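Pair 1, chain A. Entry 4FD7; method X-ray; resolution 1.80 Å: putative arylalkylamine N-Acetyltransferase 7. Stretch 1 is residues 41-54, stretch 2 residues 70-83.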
# COMPACT_ATOMS: atom_id res chain seq x y z
N PHE A 41 15.52 1.83 4.79
CA PHE A 41 14.36 2.71 4.99
C PHE A 41 14.38 3.92 4.03
O PHE A 41 13.41 4.15 3.30
CB PHE A 41 14.23 3.18 6.44
CG PHE A 41 13.61 2.15 7.36
CD1 PHE A 41 13.31 0.87 6.92
CD2 PHE A 41 13.30 2.49 8.67
CE1 PHE A 41 12.73 -0.07 7.77
CE2 PHE A 41 12.72 1.57 9.52
CZ PHE A 41 12.43 0.29 9.08
N GLU A 42 15.48 4.67 4.00
CA GLU A 42 15.48 5.87 3.16
C GLU A 42 15.39 5.47 1.69
O GLU A 42 14.67 6.13 0.93
CB GLU A 42 16.67 6.81 3.41
CG GLU A 42 16.49 8.20 2.75
CD GLU A 42 15.49 9.12 3.48
OE1 GLU A 42 15.29 8.95 4.70
OE2 GLU A 42 14.91 10.02 2.82
N ASP A 43 16.04 4.36 1.31
CA ASP A 43 16.00 3.95 -0.08
C ASP A 43 14.53 3.72 -0.45
O ASP A 43 14.06 4.21 -1.48
CB ASP A 43 16.85 2.69 -0.32
CG ASP A 43 18.34 2.97 -0.23
OD1 ASP A 43 18.73 4.14 -0.39
OD2 ASP A 43 19.12 2.01 -0.02
N ALA A 44 13.81 3.07 0.47
CA ALA A 44 12.40 2.78 0.25
C ALA A 44 11.62 4.08 0.07
O ALA A 44 10.84 4.22 -0.88
CB ALA A 44 11.83 1.97 1.40
N ILE A 45 11.88 5.03 0.97
CA ILE A 45 11.21 6.31 0.92
C ILE A 45 11.47 6.92 -0.45
O ILE A 45 10.53 7.35 -1.14
CB ILE A 45 11.71 7.24 2.04
CG1 ILE A 45 11.20 6.74 3.40
CG2 ILE A 45 11.30 8.70 1.78
CD1 ILE A 45 9.71 6.61 3.47
N ARG A 46 12.72 6.88 -0.90
CA ARG A 46 13.04 7.51 -2.17
C ARG A 46 12.34 6.79 -3.31
O ARG A 46 11.79 7.44 -4.21
CB ARG A 46 14.56 7.62 -2.35
CG ARG A 46 15.12 8.81 -1.59
CD ARG A 46 16.60 8.72 -1.24
NE ARG A 46 16.96 9.81 -0.32
CZ ARG A 46 18.21 10.16 -0.00
NH1 ARG A 46 19.25 9.51 -0.50
NH2 ARG A 46 18.41 11.17 0.82
N HIS A 47 12.28 5.47 -3.22
CA HIS A 47 11.60 4.69 -4.24
C HIS A 47 10.14 5.14 -4.28
O HIS A 47 9.59 5.41 -5.35
CB HIS A 47 11.71 3.21 -3.91
CG HIS A 47 11.14 2.30 -4.94
ND1 HIS A 47 9.78 2.08 -5.07
CD2 HIS A 47 11.74 1.50 -5.86
CE1 HIS A 47 9.57 1.21 -6.04
NE2 HIS A 47 10.75 0.84 -6.53
N MET A 48 9.54 5.28 -3.10
CA MET A 48 8.14 5.69 -3.03
C MET A 48 7.97 7.07 -3.68
O MET A 48 7.03 7.30 -4.42
CB MET A 48 7.62 5.69 -1.59
CG MET A 48 7.55 4.30 -0.94
SD MET A 48 6.30 3.18 -1.64
CE MET A 48 4.79 4.02 -1.21
N CYS A 49 8.92 7.97 -3.43
CA CYS A 49 8.80 9.31 -3.98
C CYS A 49 9.04 9.31 -5.48
O CYS A 49 8.48 10.14 -6.20
CB CYS A 49 9.81 10.23 -3.32
SG CYS A 49 9.41 10.49 -1.60
N ASP A 50 9.86 8.38 -5.96
CA ASP A 50 10.30 8.47 -7.34
C ASP A 50 9.24 7.90 -8.25
O ASP A 50 9.10 8.30 -9.41
CB ASP A 50 11.59 7.67 -7.55
CG ASP A 50 12.82 8.42 -7.09
OD1 ASP A 50 12.71 9.63 -6.82
OD2 ASP A 50 13.89 7.79 -7.02
N TYR A 51 8.50 6.94 -7.73
CA TYR A 51 7.58 6.19 -8.55
C TYR A 51 6.13 6.32 -8.09
O TYR A 51 5.31 6.90 -8.80
CB TYR A 51 8.05 4.74 -8.65
CG TYR A 51 9.49 4.66 -9.08
CD1 TYR A 51 9.88 5.11 -10.34
CD2 TYR A 51 10.47 4.15 -8.24
CE1 TYR A 51 11.21 5.04 -10.75
CE2 TYR A 51 11.80 4.08 -8.64
CZ TYR A 51 12.16 4.52 -9.89
OH TYR A 51 13.48 4.45 -10.28
N PHE A 52 5.81 5.77 -6.93
CA PHE A 52 4.44 5.82 -6.42
C PHE A 52 3.83 7.22 -6.43
O PHE A 52 2.72 7.42 -6.93
CB PHE A 52 4.39 5.22 -5.02
CG PHE A 52 3.05 5.35 -4.35
CD1 PHE A 52 2.03 4.46 -4.62
CD2 PHE A 52 2.84 6.36 -3.43
CE1 PHE A 52 0.79 4.59 -3.98
CE2 PHE A 52 1.61 6.51 -2.79
CZ PHE A 52 0.59 5.63 -3.06
N ALA A 53 4.58 8.19 -5.90
CA ALA A 53 4.12 9.58 -5.85
C ALA A 53 3.86 10.13 -7.24
O ALA A 53 2.99 10.98 -7.42
CB ALA A 53 5.15 10.45 -5.15
N ARG A 54 4.61 9.65 -8.23
CA ARG A 54 4.46 10.15 -9.59
C ARG A 54 3.35 9.44 -10.36
O ARG A 54 2.64 10.07 -11.15
CB ARG A 54 5.78 10.02 -10.35
CG ARG A 54 5.72 10.57 -11.76
CD ARG A 54 6.89 10.09 -12.59
NE ARG A 54 6.90 8.64 -12.77
CZ ARG A 54 8.00 7.94 -13.04
NH1 ARG A 54 7.95 6.63 -13.18
NH2 ARG A 54 9.16 8.57 -13.17
N ALA A 70 2.95 18.80 -0.17
CA ALA A 70 2.23 17.53 -0.18
C ALA A 70 3.17 16.31 -0.09
O ALA A 70 2.89 15.32 0.62
CB ALA A 70 1.34 17.45 -1.41
N MET A 71 4.29 16.38 -0.81
CA MET A 71 5.33 15.36 -0.68
C MET A 71 5.85 15.27 0.75
O MET A 71 6.06 14.17 1.29
CB MET A 71 6.47 15.65 -1.66
CG MET A 71 6.10 15.39 -3.10
SD MET A 71 5.68 13.66 -3.38
CE MET A 71 7.23 12.90 -2.93
N GLY A 72 6.02 16.42 1.40
CA GLY A 72 6.44 16.45 2.78
C GLY A 72 5.44 15.76 3.69
O GLY A 72 5.83 15.09 4.65
N ASP A 73 4.15 15.93 3.38
CA ASP A 73 3.11 15.23 4.13
C ASP A 73 3.24 13.72 4.00
O ASP A 73 3.33 13.00 5.01
CB ASP A 73 1.70 15.63 3.66
CG ASP A 73 1.29 17.01 4.13
OD1 ASP A 73 1.71 17.43 5.23
OD2 ASP A 73 0.52 17.66 3.40
N VAL A 74 3.23 13.23 2.76
CA VAL A 74 3.21 11.78 2.63
C VAL A 74 4.50 11.15 3.19
O VAL A 74 4.46 10.09 3.83
CB VAL A 74 2.89 11.35 1.18
CG1 VAL A 74 4.05 11.66 0.23
CG2 VAL A 74 2.47 9.88 1.15
N VAL A 75 5.63 11.82 2.98
CA VAL A 75 6.88 11.32 3.54
C VAL A 75 6.87 11.31 5.07
O VAL A 75 7.37 10.37 5.70
CB VAL A 75 8.10 12.12 3.02
CG1 VAL A 75 9.36 11.65 3.70
CG2 VAL A 75 8.23 11.97 1.53
N ALA A 76 6.33 12.36 5.68
CA ALA A 76 6.20 12.37 7.14
C ALA A 76 5.40 11.14 7.60
O ALA A 76 5.80 10.44 8.56
CB ALA A 76 5.54 13.64 7.61
N LEU A 77 4.29 10.87 6.91
CA LEU A 77 3.45 9.70 7.23
C LEU A 77 4.19 8.36 7.12
O LEU A 77 4.17 7.54 8.07
CB LEU A 77 2.20 9.66 6.35
CG LEU A 77 1.18 8.57 6.72
CD1 LEU A 77 0.92 8.68 8.21
CD2 LEU A 77 -0.11 8.72 5.94
N TRP A 78 4.79 8.11 5.96
CA TRP A 78 5.57 6.89 5.74
C TRP A 78 6.64 6.72 6.80
O TRP A 78 6.84 5.60 7.32
CB TRP A 78 6.23 6.92 4.36
CG TRP A 78 5.28 6.76 3.22
CD1 TRP A 78 4.14 5.99 3.18
CD2 TRP A 78 5.40 7.35 1.92
NE1 TRP A 78 3.55 6.08 1.94
CE2 TRP A 78 4.30 6.91 1.15
CE3 TRP A 78 6.33 8.22 1.33
CZ2 TRP A 78 4.10 7.31 -0.18
CZ3 TRP A 78 6.13 8.62 0.01
CH2 TRP A 78 5.03 8.17 -0.72
N LYS A 79 7.36 7.81 7.10
CA LYS A 79 8.42 7.75 8.10
C LYS A 79 7.89 7.41 9.48
O LYS A 79 8.57 6.71 10.24
CB LYS A 79 9.26 9.04 8.14
CG LYS A 79 10.21 9.15 6.96
CD LYS A 79 11.21 10.27 7.11
CE LYS A 79 12.10 10.31 5.88
NZ LYS A 79 13.20 11.29 6.03
N ALA A 80 6.69 7.87 9.80
CA ALA A 80 6.06 7.46 11.06
C ALA A 80 5.68 5.98 11.06
O ALA A 80 5.68 5.33 12.12
CB ALA A 80 4.83 8.30 11.38
N MET A 81 5.36 5.45 9.89
CA MET A 81 4.94 4.04 9.79
C MET A 81 6.07 3.00 9.83
O MET A 81 5.91 1.92 10.39
CB MET A 81 4.12 3.81 8.52
CG MET A 81 2.79 4.57 8.48
SD MET A 81 2.06 4.47 6.84
CE MET A 81 1.72 2.72 6.73
N LEU A 82 7.20 3.32 9.21
CA LEU A 82 8.30 2.35 9.04
C LEU A 82 8.77 1.62 10.31
O LEU A 82 9.04 0.42 10.25
CB LEU A 82 9.50 2.99 8.33
CG LEU A 82 9.24 3.39 6.88
CD1 LEU A 82 10.25 4.43 6.44
CD2 LEU A 82 9.32 2.17 5.99
N PRO A 83 8.88 2.34 11.45
CA PRO A 83 9.36 1.66 12.67
C PRO A 83 8.45 0.56 13.19
O PRO A 83 8.86 -0.11 14.14
CB PRO A 83 9.39 2.78 13.71
CG PRO A 83 9.53 4.03 12.92
CD PRO A 83 8.73 3.79 11.68

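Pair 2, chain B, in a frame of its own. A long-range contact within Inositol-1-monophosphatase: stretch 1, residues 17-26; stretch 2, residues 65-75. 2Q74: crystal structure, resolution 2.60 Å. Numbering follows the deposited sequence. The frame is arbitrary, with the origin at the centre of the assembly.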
# COMPACT_ATOMS: atom_id res chain seq x y z
N ASN B 17 3.37 15.36 19.45
CA ASN B 17 3.19 14.61 20.68
C ASN B 17 1.83 13.94 20.73
O ASN B 17 1.73 12.76 21.06
CB ASN B 17 3.38 15.53 21.87
CG ASN B 17 4.82 15.96 22.04
OD1 ASN B 17 5.74 15.28 21.64
ND2 ASN B 17 5.01 17.11 22.64
N LEU B 18 0.79 14.68 20.39
CA LEU B 18 -0.55 14.12 20.39
C LEU B 18 -0.71 13.01 19.36
O LEU B 18 -1.33 11.97 19.65
CB LEU B 18 -1.60 15.20 20.15
CG LEU B 18 -1.83 16.18 21.28
CD1 LEU B 18 -3.10 16.93 21.01
CD2 LEU B 18 -1.93 15.47 22.61
N ALA B 19 -0.16 13.22 18.17
CA ALA B 19 -0.19 12.22 17.11
C ALA B 19 0.47 10.92 17.59
O ALA B 19 -0.11 9.82 17.46
CB ALA B 19 0.50 12.75 15.87
N ALA B 20 1.67 11.04 18.17
CA ALA B 20 2.43 9.87 18.64
C ALA B 20 1.69 9.14 19.75
O ALA B 20 1.60 7.90 19.73
CB ALA B 20 3.81 10.27 19.13
N GLU B 21 1.18 9.90 20.71
CA GLU B 21 0.35 9.36 21.78
C GLU B 21 -0.83 8.57 21.24
O GLU B 21 -1.03 7.43 21.58
CB GLU B 21 -0.22 10.48 22.63
CG GLU B 21 0.64 10.96 23.75
CD GLU B 21 -0.09 12.01 24.56
OE1 GLU B 21 -1.19 11.70 25.07
OE2 GLU B 21 0.41 13.15 24.63
N ALA B 22 -1.62 9.23 20.40
CA ALA B 22 -2.84 8.65 19.86
C ALA B 22 -2.54 7.40 19.02
O ALA B 22 -3.26 6.40 19.11
CB ALA B 22 -3.60 9.69 19.05
N ALA B 23 -1.44 7.41 18.27
CA ALA B 23 -1.02 6.24 17.51
C ALA B 23 -0.81 5.07 18.45
O ALA B 23 -1.31 3.97 18.22
CB ALA B 23 0.24 6.54 16.72
N ALA B 24 -0.06 5.30 19.52
CA ALA B 24 0.20 4.27 20.52
C ALA B 24 -1.10 3.68 21.09
O ALA B 24 -1.18 2.48 21.39
CB ALA B 24 1.06 4.84 21.65
N PHE B 25 -2.10 4.54 21.26
CA PHE B 25 -3.38 4.13 21.83
C PHE B 25 -4.19 3.31 20.84
O PHE B 25 -4.78 2.30 21.19
CB PHE B 25 -4.16 5.39 22.22
CG PHE B 25 -5.51 5.13 22.82
CD1 PHE B 25 -5.62 4.76 24.14
CD2 PHE B 25 -6.66 5.29 22.07
CE1 PHE B 25 -6.89 4.54 24.71
CE2 PHE B 25 -7.91 5.07 22.62
CZ PHE B 25 -8.03 4.69 23.94
N VAL B 26 -4.21 3.76 19.59
CA VAL B 26 -4.90 3.04 18.52
C VAL B 26 -4.30 1.64 18.36
O VAL B 26 -5.00 0.65 18.25
CB VAL B 26 -4.75 3.81 17.18
CG1 VAL B 26 -5.19 2.95 16.00
CG2 VAL B 26 -5.53 5.11 17.25
N ARG B 65 -11.77 10.84 21.89
CA ARG B 65 -11.87 11.25 23.29
C ARG B 65 -10.49 11.56 23.88
O ARG B 65 -10.31 12.58 24.53
CB ARG B 65 -12.61 10.18 24.13
CG ARG B 65 -13.23 10.76 25.38
CD ARG B 65 -13.96 9.75 26.23
NE ARG B 65 -15.11 9.16 25.53
CZ ARG B 65 -15.17 7.91 25.05
NH1 ARG B 65 -14.14 7.08 25.15
NH2 ARG B 65 -16.27 7.49 24.44
N LEU B 66 -9.52 10.67 23.66
CA LEU B 66 -8.15 10.87 24.13
C LEU B 66 -7.62 12.21 23.67
O LEU B 66 -7.07 12.97 24.45
CB LEU B 66 -7.24 9.75 23.60
CG LEU B 66 -5.77 9.69 24.04
CD1 LEU B 66 -5.19 8.31 23.77
CD2 LEU B 66 -4.92 10.73 23.37
N LEU B 67 -7.80 12.49 22.39
CA LEU B 67 -7.28 13.72 21.79
C LEU B 67 -7.97 14.98 22.30
O LEU B 67 -7.31 16.01 22.51
CB LEU B 67 -7.43 13.65 20.27
CG LEU B 67 -6.44 12.73 19.57
CD1 LEU B 67 -6.89 12.51 18.14
CD2 LEU B 67 -5.04 13.29 19.60
N ARG B 68 -9.28 14.90 22.49
CA ARG B 68 -10.05 16.02 23.03
C ARG B 68 -9.64 16.35 24.46
O ARG B 68 -9.46 17.52 24.79
CB ARG B 68 -11.55 15.73 22.95
CG ARG B 68 -12.12 15.84 21.53
CD ARG B 68 -13.63 15.59 21.49
NE ARG B 68 -14.15 15.65 20.12
CZ ARG B 68 -14.48 16.77 19.47
NH1 ARG B 68 -14.35 17.97 20.04
NH2 ARG B 68 -14.94 16.69 18.22
N ASP B 69 -9.49 15.32 25.29
CA ASP B 69 -9.07 15.49 26.68
C ASP B 69 -7.68 16.08 26.74
O ASP B 69 -7.46 17.07 27.42
CB ASP B 69 -9.11 14.15 27.43
CG ASP B 69 -10.53 13.59 27.57
OD1 ASP B 69 -11.50 14.37 27.49
OD2 ASP B 69 -10.68 12.36 27.76
N ARG B 70 -6.75 15.51 26.00
CA ARG B 70 -5.37 15.98 26.02
C ARG B 70 -5.26 17.42 25.54
O ARG B 70 -4.43 18.19 26.00
CB ARG B 70 -4.48 15.06 25.19
CG ARG B 70 -4.28 13.67 25.81
CD ARG B 70 -3.36 13.72 27.00
NE ARG B 70 -2.00 14.09 26.60
CZ ARG B 70 -1.21 14.92 27.26
NH1 ARG B 70 -1.62 15.53 28.36
NH2 ARG B 70 0.01 15.16 26.81
N LEU B 71 -6.12 17.79 24.59
CA LEU B 71 -6.15 19.14 24.09
C LEU B 71 -6.77 20.10 25.10
O LEU B 71 -6.37 21.26 25.17
CB LEU B 71 -6.90 19.20 22.76
CG LEU B 71 -6.05 18.87 21.52
CD1 LEU B 71 -6.92 18.62 20.31
CD2 LEU B 71 -5.04 19.98 21.23
N ALA B 72 -7.71 19.60 25.90
CA ALA B 72 -8.29 20.38 27.00
C ALA B 72 -7.22 20.79 28.02
O ALA B 72 -7.27 21.89 28.56
CB ALA B 72 -9.39 19.59 27.68
N GLN B 73 -6.25 19.90 28.26
CA GLN B 73 -5.21 20.14 29.26
C GLN B 73 -4.01 20.88 28.67
O GLN B 73 -3.41 21.72 29.34
CB GLN B 73 -4.77 18.84 29.96
CG GLN B 73 -5.36 17.60 29.34
CD GLN B 73 -5.04 16.32 30.05
OE1 GLN B 73 -3.90 15.92 30.14
NE2 GLN B 73 -6.07 15.63 30.50
N LEU B 74 -3.66 20.60 27.42
CA LEU B 74 -2.49 21.24 26.81
C LEU B 74 -2.84 22.57 26.11
O LEU B 74 -2.05 23.50 26.12
CB LEU B 74 -1.82 20.30 25.82
CG LEU B 74 -1.16 19.06 26.44
CD1 LEU B 74 -0.51 18.21 25.37
CD2 LEU B 74 -0.16 19.45 27.52
N ARG B 75 -4.03 22.62 25.51
CA ARG B 75 -4.49 23.80 24.79
C ARG B 75 -5.92 24.16 25.21
O ARG B 75 -6.86 24.03 24.40
CB ARG B 75 -4.41 23.56 23.27
CG ARG B 75 -2.99 23.38 22.66
CD ARG B 75 -1.93 24.32 23.23
NE ARG B 75 -1.37 25.31 22.31
CZ ARG B 75 -2.04 26.31 21.75
NH1 ARG B 75 -3.34 26.43 21.93
NH2 ARG B 75 -1.41 27.17 20.97

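Both pairs are two helices packed side by side and running roughly antiparallel. In pair 1 the axes approach to 10.9 Å with 146° between their N-to-C directions; in pair 2 the values are 10.2 Å and 147°. Superposing N, CA and C of 14 central residues gives an RMSD of 0.6 Å, so the backbones can be compared position by position. The buried surface, both sides summed, is 611 Å² in pair 1 and 444 Å² in pair 2.

A closely shared solution is at A:Ile45 and B:Leu18, whose CA atoms superpose to 0.5 Å and side-chain centres to 1.1 Å. Each leaves its helix sideways, with chi1 in the m well, and its end comes nearer the partner helix. A:Ile45 CD1 lies 3.6 Å from A:Trp78 CB and 3.7 Å from A:Leu82 CD1, while its CG2 is 4.0 Å from A:Val75 CG1. B:Leu18 meets the equivalent positions: its CD2 is 3.7 Å from B:Arg70 CB and 4.1 Å from B:Leu74 CD1, and its CB is 4.0 Å from B:Leu67 CD2. It also places CD1 3.6 Å from B:Leu71 CG, and is a knob in the hole formed by B:Leu67, B:Arg70, B:Leu71 and B:Leu74.

The sharpest chemical divergence is at A:Trp78 and B:Arg70. Their CA atoms coincide to 0.2 Å, yet their side-chain centres are 3.9 Å apart. In pair 1 the tryptophan is itself the knob, sitting among A:Ile45, A:Met48, A:Cys49 and A:Phe52. A:Met48 CB is 3.9 Å from the centroid of its six-membered ring, 21° off the normal, and therefore over the face; A:Cys49 SG, 4.1 Å from A:Trp78 CZ3, is at the edge. In pair 2 the matching partner of A:Met48 is B:Glu21, and an apolar contact gives way to a salt bridge. B:Arg70 NE donates to B:Glu21 OE1 at 3.0 Å, and B:Arg70 NH2 donates to B:Glu21 OE2 at 3.0 Å with an N-H...acceptor angle of 153°. The carboxylate is thus engaged through both oxygens, and B:Glu21 OE1 lies near the guanidinium plane.

A:Cys49 and B:Ala22 fill a neighbouring position with side chains of different length. A:Cys49 SG reaches A:Val75 CG2 at 3.7 Å; B:Ala22 CB meets B:Leu67 CD2 at 3.9 Å. Here a small residue faces a branched one in both pairs, since A:Val75 matches B:Leu67.

At A:Ala53 and B:Phe25 the CA atoms fall within 1.0 Å. A:Ala53 CB lies 3.7 Å from A:Met71 SD. The ring of B:Phe25 receives B:Leu66 CD1 over one face, 3.8 Å from its centroid. B:Leu66 matches A:Val74, which makes no contact across pair 1. Similar helix geometry therefore accommodates a tryptophan-centred apolar cluster in one case and leucine packing beside a salt bridge in the other.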